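Putative uncharacterized protein (Chaetomium thermophilum, PDB 5IJP) binds inositol hexakisphosphate through its SPX domain, the inositol polyphosphate sensor of Vtc4, and so probably takes part in eukaryotic phosphate homeostasis. Local coordinates at residues A[48-53]-A[146-151]; A[140-145]-A[155-160]. One frame throughout, in Å; residues are numbered along the deposited sequence.

Interaction 1. Residues A[48-53]-A[146-151]. With IHP (inositol hexakisphosphate), chain C.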
loop_
_atom_site.group_PDB
_atom_site.type_symbol
_atom_site.label_atom_id
_atom_site.label_comp_id
_atom_site.label_asym_id
_atom_site.label_seq_id
_atom_site.Cartn_x
_atom_site.Cartn_y
_atom_site.Cartn_z
ATOM N N ARG A 48 -6.373 18.459 -28.086
ATOM C CA ARG A 48 -7.673 17.784 -28.155
ATOM C C ARG A 48 -8.383 17.754 -26.795
ATOM O O ARG A 48 -7.725 17.729 -25.753
ATOM C CB ARG A 48 -7.535 16.368 -28.741
ATOM C CG ARG A 48 -7.276 16.352 -30.244
ATOM C CD ARG A 48 -7.352 14.950 -30.817
ATOM N NE ARG A 48 -7.124 14.941 -32.264
ATOM C CZ ARG A 48 -8.085 15.000 -33.182
ATOM N NH1 ARG A 48 -9.359 15.070 -32.817
ATOM N NH2 ARG A 48 -7.778 14.988 -34.472
ATOM N N GLU A 49 -9.729 17.778 -26.819
ATOM C CA GLU A 49 -10.588 17.776 -25.632
ATOM C C GLU A 49 -10.789 16.365 -25.066
ATOM O O GLU A 49 -10.681 15.384 -25.804
ATOM C CB GLU A 49 -11.944 18.413 -25.968
ATOM C CG GLU A 49 -12.540 19.231 -24.839
ATOM C CD GLU A 49 -13.761 20.029 -25.243
ATOM O OE1 GLU A 49 -14.859 19.434 -25.332
ATOM O OE2 GLU A 49 -13.621 21.251 -25.482
ATOM N N TRP A 50 -11.085 16.272 -23.755
ATOM C CA TRP A 50 -11.329 15.008 -23.058
ATOM C C TRP A 50 -12.783 14.579 -23.270
ATOM O O TRP A 50 -13.697 15.387 -23.078
ATOM C CB TRP A 50 -11.008 15.154 -21.563
ATOM C CG TRP A 50 -10.839 13.852 -20.839
ATOM C CD1 TRP A 50 -11.718 13.277 -19.970
ATOM C CD2 TRP A 50 -9.699 12.983 -20.892
ATOM N NE1 TRP A 50 -11.200 12.101 -19.480
ATOM C CE2 TRP A 50 -9.959 11.898 -20.025
ATOM C CE3 TRP A 50 -8.470 13.025 -21.574
ATOM C CZ2 TRP A 50 -9.045 10.854 -19.837
ATOM C CZ3 TRP A 50 -7.568 11.988 -21.391
ATOM C CH2 TRP A 50 -7.858 10.917 -20.533
ATOM N N THR A 51 -12.989 13.316 -23.688
ATOM C CA THR A 51 -14.316 12.755 -23.974
ATOM C C THR A 51 -14.749 11.673 -22.979
ATOM O O THR A 51 -13.997 11.333 -22.061
ATOM C CB THR A 51 -14.379 12.218 -25.419
ATOM O OG1 THR A 51 -13.370 11.228 -25.610
ATOM C CG2 THR A 51 -14.260 13.308 -26.461
ATOM N N GLU A 52 -15.970 11.132 -23.180
ATOM C CA GLU A 52 -16.573 10.051 -22.399
ATOM C C GLU A 52 -15.780 8.755 -22.636
ATOM O O GLU A 52 -15.598 7.972 -21.701
ATOM C CB GLU A 52 -18.044 9.868 -22.818
ATOM C CG GLU A 52 -18.874 9.027 -21.865
ATOM C CD GLU A 52 -20.238 8.647 -22.405
ATOM O OE1 GLU A 52 -20.307 7.731 -23.255
ATOM O OE2 GLU A 52 -21.241 9.261 -21.972
ATOM N N ASP A 53 -15.303 8.546 -23.885
ATOM C CA ASP A 53 -14.504 7.389 -24.298
ATOM C C ASP A 53 -13.112 7.431 -23.664
ATOM O O ASP A 53 -12.590 6.384 -23.279
ATOM C CB ASP A 53 -14.394 7.312 -25.832
ATOM C CG ASP A 53 -15.722 7.214 -26.561
ATOM O OD1 ASP A 53 -16.541 6.340 -26.196
ATOM O OD2 ASP A 53 -15.924 7.979 -27.528
ATOM N N LYS A 146 -6.386 13.849 -8.589
ATOM C CA LYS A 146 -6.454 15.314 -8.543
ATOM C C LYS A 146 -5.863 15.922 -9.823
ATOM O O LYS A 146 -6.321 16.980 -10.258
ATOM C CB LYS A 146 -5.756 15.877 -7.297
ATOM C CG LYS A 146 -6.394 17.171 -6.807
ATOM C CD LYS A 146 -5.417 18.058 -6.057
ATOM C CE LYS A 146 -6.051 19.381 -5.705
ATOM N NZ LYS A 146 -5.049 20.365 -5.223
ATOM N N LYS A 147 -4.865 15.236 -10.430
ATOM C CA LYS A 147 -4.220 15.635 -11.685
ATOM C C LYS A 147 -5.230 15.511 -12.833
ATOM O O LYS A 147 -5.246 16.360 -13.723
ATOM C CB LYS A 147 -2.983 14.762 -11.958
ATOM C CG LYS A 147 -2.043 15.316 -13.028
ATOM C CD LYS A 147 -0.951 14.314 -13.407
ATOM C CE LYS A 147 0.332 14.481 -12.622
ATOM N NZ LYS A 147 1.128 15.646 -13.094
ATOM N N HIS A 148 -6.078 14.456 -12.792
ATOM C CA HIS A 148 -7.142 14.182 -13.763
ATOM C C HIS A 148 -8.203 15.288 -13.700
ATOM O O HIS A 148 -8.601 15.810 -14.740
ATOM C CB HIS A 148 -7.764 12.793 -13.494
ATOM C CG HIS A 148 -9.011 12.507 -14.275
ATOM N ND1 HIS A 148 -10.263 12.778 -13.755
ATOM C CD2 HIS A 148 -9.158 11.975 -15.510
ATOM C CE1 HIS A 148 -11.125 12.417 -14.691
ATOM N NE2 HIS A 148 -10.507 11.921 -15.761
ATOM N N ASP A 149 -8.631 15.658 -12.475
ATOM C CA ASP A 149 -9.626 16.701 -12.208
ATOM C C ASP A 149 -9.143 18.101 -12.612
ATOM O O ASP A 149 -9.966 18.950 -12.957
ATOM C CB ASP A 149 -10.039 16.680 -10.725
ATOM C CG ASP A 149 -10.731 15.409 -10.250
ATOM O OD1 ASP A 149 -10.717 14.403 -10.998
ATOM O OD2 ASP A 149 -11.286 15.421 -9.131
ATOM N N LYS A 150 -7.815 18.333 -12.570
ATOM C CA LYS A 150 -7.187 19.608 -12.921
ATOM C C LYS A 150 -6.892 19.748 -14.419
ATOM O O LYS A 150 -7.054 20.841 -14.960
ATOM C CB LYS A 150 -5.909 19.834 -12.096
ATOM C CG LYS A 150 -6.169 20.366 -10.687
ATOM C CD LYS A 150 -4.902 20.392 -9.823
ATOM C CE LYS A 150 -4.049 21.631 -9.999
ATOM N NZ LYS A 150 -4.664 22.830 -9.370
ATOM N N MET A 151 -6.450 18.658 -15.080
ATOM C CA MET A 151 -6.104 18.657 -16.507
ATOM C C MET A 151 -7.317 18.566 -17.435
ATOM O O MET A 151 -7.438 19.374 -18.357
ATOM C CB MET A 151 -5.119 17.522 -16.838
ATOM C CG MET A 151 -3.691 17.808 -16.445
ATOM S SD MET A 151 -2.601 16.470 -16.986
ATOM C CE MET A 151 -1.037 17.113 -16.479
HETATM C C1 IHP C . 3.925 17.828 -13.653
HETATM C C2 IHP C . 4.606 18.009 -12.304
HETATM C C3 IHP C . 5.501 16.827 -11.954
HETATM C C4 IHP C . 6.495 16.529 -13.069
HETATM C C5 IHP C . 5.807 16.344 -14.414
HETATM C C6 IHP C . 4.934 17.543 -14.756
HETATM O O11 IHP C . 3.240 19.057 -13.974
HETATM P P1 IHP C . 1.756 19.305 -14.590
HETATM O O21 IHP C . 1.361 20.735 -14.420
HETATM O O31 IHP C . 1.838 18.885 -16.059
HETATM O O41 IHP C . 0.816 18.339 -13.862
HETATM O O12 IHP C . 3.583 18.119 -11.291
HETATM P P2 IHP C . 3.344 19.380 -10.278
HETATM O O22 IHP C . 2.331 20.290 -10.977
HETATM O O32 IHP C . 4.628 20.080 -9.962
HETATM O O42 IHP C . 2.671 18.794 -9.034
HETATM O O13 IHP C . 4.678 15.662 -11.726
HETATM P P3 IHP C . 4.367 14.855 -10.365
HETATM O O23 IHP C . 5.076 13.548 -10.383
HETATM O O33 IHP C . 4.790 15.744 -9.190
HETATM O O43 IHP C . 2.849 14.707 -10.314
HETATM O O14 IHP C . 7.194 15.309 -12.742
HETATM P P4 IHP C . 8.676 15.197 -12.016
HETATM O O24 IHP C . 8.592 13.987 -11.082
HETATM O O34 IHP C . 9.745 15.053 -13.048
HETATM O O44 IHP C . 8.859 16.449 -11.147
HETATM O O15 IHP C . 6.829 16.228 -15.427
HETATM P P5 IHP C . 7.276 15.015 -16.368
HETATM O O25 IHP C . 6.051 14.109 -16.553
HETATM O O35 IHP C . 8.331 14.233 -15.579
HETATM O O45 IHP C . 7.801 15.541 -17.663
HETATM O O16 IHP C . 4.201 17.235 -15.961
HETATM P P6 IHP C . 4.510 17.389 -17.523
HETATM O O26 IHP C . 5.942 17.930 -17.652
HETATM O O36 IHP C . 3.496 18.279 -18.163
HETATM O O46 IHP C . 4.490 15.968 -18.093
#
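Trp50 and His148 meet as an offset edge-to-face pair: the imidazole turns its edge toward the face of the Trp50 five-membered ring, with the planes at 80° and the centroids 5.5 Å apart. The closest atoms are both nitrogens, Trp50 NE1 and His148 NE2, at 3.8 Å. They do not bond each other; both are hydrogen-bonded to OE1 of Glu55, one turn into helix 52-97, so a single carboxylate oxygen ties the two rings together in a buried place. The other ring nitrogen, His148 ND1, donates to Asp149 OD1 over 3.2 Å, a nearly straight bond (168°) that lies in the ring plane and meets the oxygen close to its C-O axis. Bonded through both nitrogens, the imidazole has its rotation fixed, and two carboxylates so near would probably favour its protonated form. The ring of Phe58 lies almost parallel to that of His148, while Trp154 meets Trp50 edge-to-face.

The same last turns of helix 110-151 send other side chains to the ligand. Lys147 leaves with CG anti to its backbone N (chi1 -165°) and then bends at its two outer torsions, which brings NZ to 2.8 Å from O41 of inositol hexakisphosphate, with a weak second bond to O43. Met151, extended beyond CG, puts its methyl CE 3.4 Å from O31 of inositol hexakisphosphate. Tyr22, Lys26 and Lys30 of helix 22-30 bind the ligand too, together with backbone nitrogens at the N-terminus: the basic inositol polyphosphate site of an SPX domain.

Interaction 2. Residues A[140-145]-A[155-160]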
loop_
_atom_site.group_PDB
_atom_site.type_symbol
_atom_site.label_atom_id
_atom_site.label_comp_id
_atom_site.label_asym_id
_atom_site.label_seq_id
_atom_site.Cartn_x
_atom_site.Cartn_y
_atom_site.Cartn_z
ATOM N N GLY A 140 -0.032 8.127 -4.420
ATOM C CA GLY A 140 0.028 7.942 -5.867
ATOM C C GLY A 140 -1.311 8.076 -6.556
ATOM O O GLY A 140 -1.425 8.809 -7.543
ATOM N N PHE A 141 -2.340 7.382 -6.028
ATOM C CA PHE A 141 -3.703 7.445 -6.558
ATOM C C PHE A 141 -4.340 8.801 -6.260
ATOM O O PHE A 141 -4.983 9.368 -7.139
ATOM C CB PHE A 141 -4.573 6.296 -6.027
ATOM C CG PHE A 141 -4.210 4.931 -6.563
ATOM C CD1 PHE A 141 -4.616 4.532 -7.831
ATOM C CD2 PHE A 141 -3.492 4.032 -5.786
ATOM C CE1 PHE A 141 -4.283 3.267 -8.322
ATOM C CE2 PHE A 141 -3.156 2.769 -6.279
ATOM C CZ PHE A 141 -3.554 2.395 -7.542
ATOM N N TYR A 142 -4.117 9.336 -5.041
ATOM C CA TYR A 142 -4.625 10.635 -4.583
ATOM C C TYR A 142 -4.127 11.779 -5.476
ATOM O O TYR A 142 -4.906 12.672 -5.816
ATOM C CB TYR A 142 -4.200 10.881 -3.126
ATOM C CG TYR A 142 -5.207 11.658 -2.309
ATOM C CD1 TYR A 142 -6.147 11.003 -1.519
ATOM C CD2 TYR A 142 -5.205 13.050 -2.305
ATOM C CE1 TYR A 142 -7.073 11.715 -0.757
ATOM C CE2 TYR A 142 -6.130 13.772 -1.552
ATOM C CZ TYR A 142 -7.061 13.101 -0.777
ATOM O OH TYR A 142 -7.972 13.810 -0.031
ATOM N N LYS A 143 -2.835 11.736 -5.865
ATOM C CA LYS A 143 -2.199 12.743 -6.714
ATOM C C LYS A 143 -2.636 12.650 -8.175
ATOM O O LYS A 143 -2.865 13.689 -8.794
ATOM C CB LYS A 143 -0.669 12.668 -6.603
ATOM C CG LYS A 143 -0.027 13.949 -6.092
ATOM C CD LYS A 143 0.461 13.807 -4.657
ATOM C CE LYS A 143 1.161 15.053 -4.174
ATOM N NZ LYS A 143 1.718 14.874 -2.808
ATOM N N ILE A 144 -2.743 11.419 -8.727
ATOM C CA ILE A 144 -3.134 11.200 -10.125
ATOM C C ILE A 144 -4.633 11.511 -10.354
ATOM O O ILE A 144 -4.983 11.982 -11.439
ATOM C CB ILE A 144 -2.696 9.800 -10.659
ATOM C CG1 ILE A 144 -2.531 9.796 -12.194
ATOM C CG2 ILE A 144 -3.587 8.650 -10.182
ATOM C CD1 ILE A 144 -1.135 10.166 -12.692
ATOM N N ILE A 145 -5.499 11.283 -9.335
ATOM C CA ILE A 145 -6.936 11.579 -9.411
ATOM C C ILE A 145 -7.149 13.104 -9.422
ATOM O O ILE A 145 -7.952 13.594 -10.219
ATOM C CB ILE A 145 -7.760 10.810 -8.330
ATOM C CG1 ILE A 145 -7.918 9.327 -8.738
ATOM C CG2 ILE A 145 -9.140 11.449 -8.074
ATOM C CD1 ILE A 145 -8.080 8.327 -7.588
ATOM N N ARG A 155 -14.382 15.393 -13.021
ATOM C CA ARG A 155 -14.048 15.028 -11.644
ATOM C C ARG A 155 -14.237 13.542 -11.348
ATOM O O ARG A 155 -15.303 12.987 -11.622
ATOM C CB ARG A 155 -14.808 15.905 -10.638
ATOM C CG ARG A 155 -14.046 17.167 -10.254
ATOM C CD ARG A 155 -14.973 18.277 -9.803
ATOM N NE ARG A 155 -15.461 19.072 -10.932
ATOM C CZ ARG A 155 -14.900 20.199 -11.358
ATOM N NH1 ARG A 155 -13.824 20.686 -10.749
ATOM N NH2 ARG A 155 -15.411 20.852 -12.392
ATOM N N LEU A 156 -13.183 12.903 -10.800
ATOM C CA LEU A 156 -13.171 11.489 -10.417
ATOM C C LEU A 156 -13.109 11.288 -8.900
ATOM O O LEU A 156 -13.387 10.188 -8.415
ATOM C CB LEU A 156 -12.025 10.722 -11.102
ATOM C CG LEU A 156 -12.368 9.959 -12.386
ATOM C CD1 LEU A 156 -11.147 9.242 -12.928
ATOM C CD2 LEU A 156 -13.496 8.956 -12.172
ATOM N N LYS A 157 -12.765 12.357 -8.159
ATOM C CA LYS A 157 -12.634 12.380 -6.703
ATOM C C LYS A 157 -13.920 11.997 -5.919
ATOM O O LYS A 157 -13.756 11.265 -4.944
ATOM C CB LYS A 157 -12.093 13.739 -6.225
ATOM C CG LYS A 157 -11.327 13.672 -4.904
ATOM C CD LYS A 157 -10.572 14.969 -4.589
ATOM C CE LYS A 157 -9.193 15.047 -5.214
ATOM N NZ LYS A 157 -8.227 14.116 -4.569
ATOM N N PRO A 158 -15.170 12.425 -6.280
ATOM C CA PRO A 158 -16.342 12.061 -5.453
ATOM C C PRO A 158 -16.513 10.583 -5.078
ATOM O O PRO A 158 -16.854 10.313 -3.925
ATOM C CB PRO A 158 -17.526 12.558 -6.283
ATOM C CG PRO A 158 -16.987 13.704 -7.032
ATOM C CD PRO A 158 -15.576 13.326 -7.382
ATOM N N VAL A 159 -16.278 9.636 -6.011
ATOM C CA VAL A 159 -16.440 8.208 -5.691
ATOM C C VAL A 159 -15.100 7.524 -5.365
ATOM O O VAL A 159 -15.095 6.534 -4.633
ATOM C CB VAL A 159 -17.266 7.389 -6.726
ATOM C CG1 VAL A 159 -18.672 7.956 -6.901
ATOM C CG2 VAL A 159 -16.550 7.250 -8.069
ATOM N N PHE A 160 -13.980 8.039 -5.903
ATOM C CA PHE A 160 -12.664 7.445 -5.671
ATOM C C PHE A 160 -12.056 7.793 -4.302
ATOM O O PHE A 160 -11.122 7.104 -3.881
ATOM C CB PHE A 160 -11.694 7.763 -6.816
ATOM C CG PHE A 160 -11.744 6.752 -7.938
ATOM C CD1 PHE A 160 -12.528 6.974 -9.064
ATOM C CD2 PHE A 160 -11.021 5.566 -7.861
ATOM C CE1 PHE A 160 -12.583 6.031 -10.095
ATOM C CE2 PHE A 160 -11.079 4.623 -8.892
ATOM C CZ PHE A 160 -11.858 4.863 -10.003
#
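Ile145 and Leu156 bring the two backbones nearest, with their CA atoms 6.3 Å apart, where a turn of helix 110-151 faces the start of helix 157-165. The first segment is helical throughout, whereas in the second Arg155 and Leu156 are still loop and the helix sets in at Lys157. Few residues separate the segments, so the chain has turned back beside the helix it has just left.

Ile145 carries most of the apolar contact, and its two branches divide the work. The methyl Ile145 CG2, trans to the backbone N, lies against the main chain at the helix start, 3.7 Å from Lys157 N and 4.2 Å from Leu156 CB. The other branch ends in Ile145 CD1, which reaches Phe160 CB at 3.7 Å and approaches its ring obliquely. Phe160 also packs on Leu62, which carries the apolar contact across to helix 52-97; Leu156 separately touches Glu55 of that helix.

Nearer the surface the chemistry changes to cation-pi. In Lys157, CG lies beside the carbonyl carbon (chi1 -153°), and bends at chi3 and chi4 turn the ammonium back over one face of Tyr142. Lys157 NZ stands 4.1 Å from the centroid of the Tyr142 ring, 26° off the normal and displaced toward the rim, with CE2 its nearest ring atom. Lys157 CB, at the root of the chain, also rests on Ile145 CG2. This is helix-loop-helix packing, in which the short helix 157-165 folds back on the long helix 110-151 of the SPX helical bundle.

Overall arrangement
Both contacts use the C-terminal part of helix 110-151, on consecutive segments, but join different parts of the chain to it. Interaction 1 brings in the loop entering helix 52-97 and is small and buried, an aromatic pair whose ring nitrogens are taken up by carboxylates; interaction 2 is larger and only partly buried, an apolar centre with a cation-pi pair at its margin. The centres of interactions 1 and 2 lie about 12 Å apart. Asp149 joins them, since its OD1 accepts from Leu156 N over 2.9 Å, while His148 packs on the Leu156 side chain. Interaction 1 alone includes ligand-pocket residues: one helix can present ligand-binding side chains on one side and packing side chains on another.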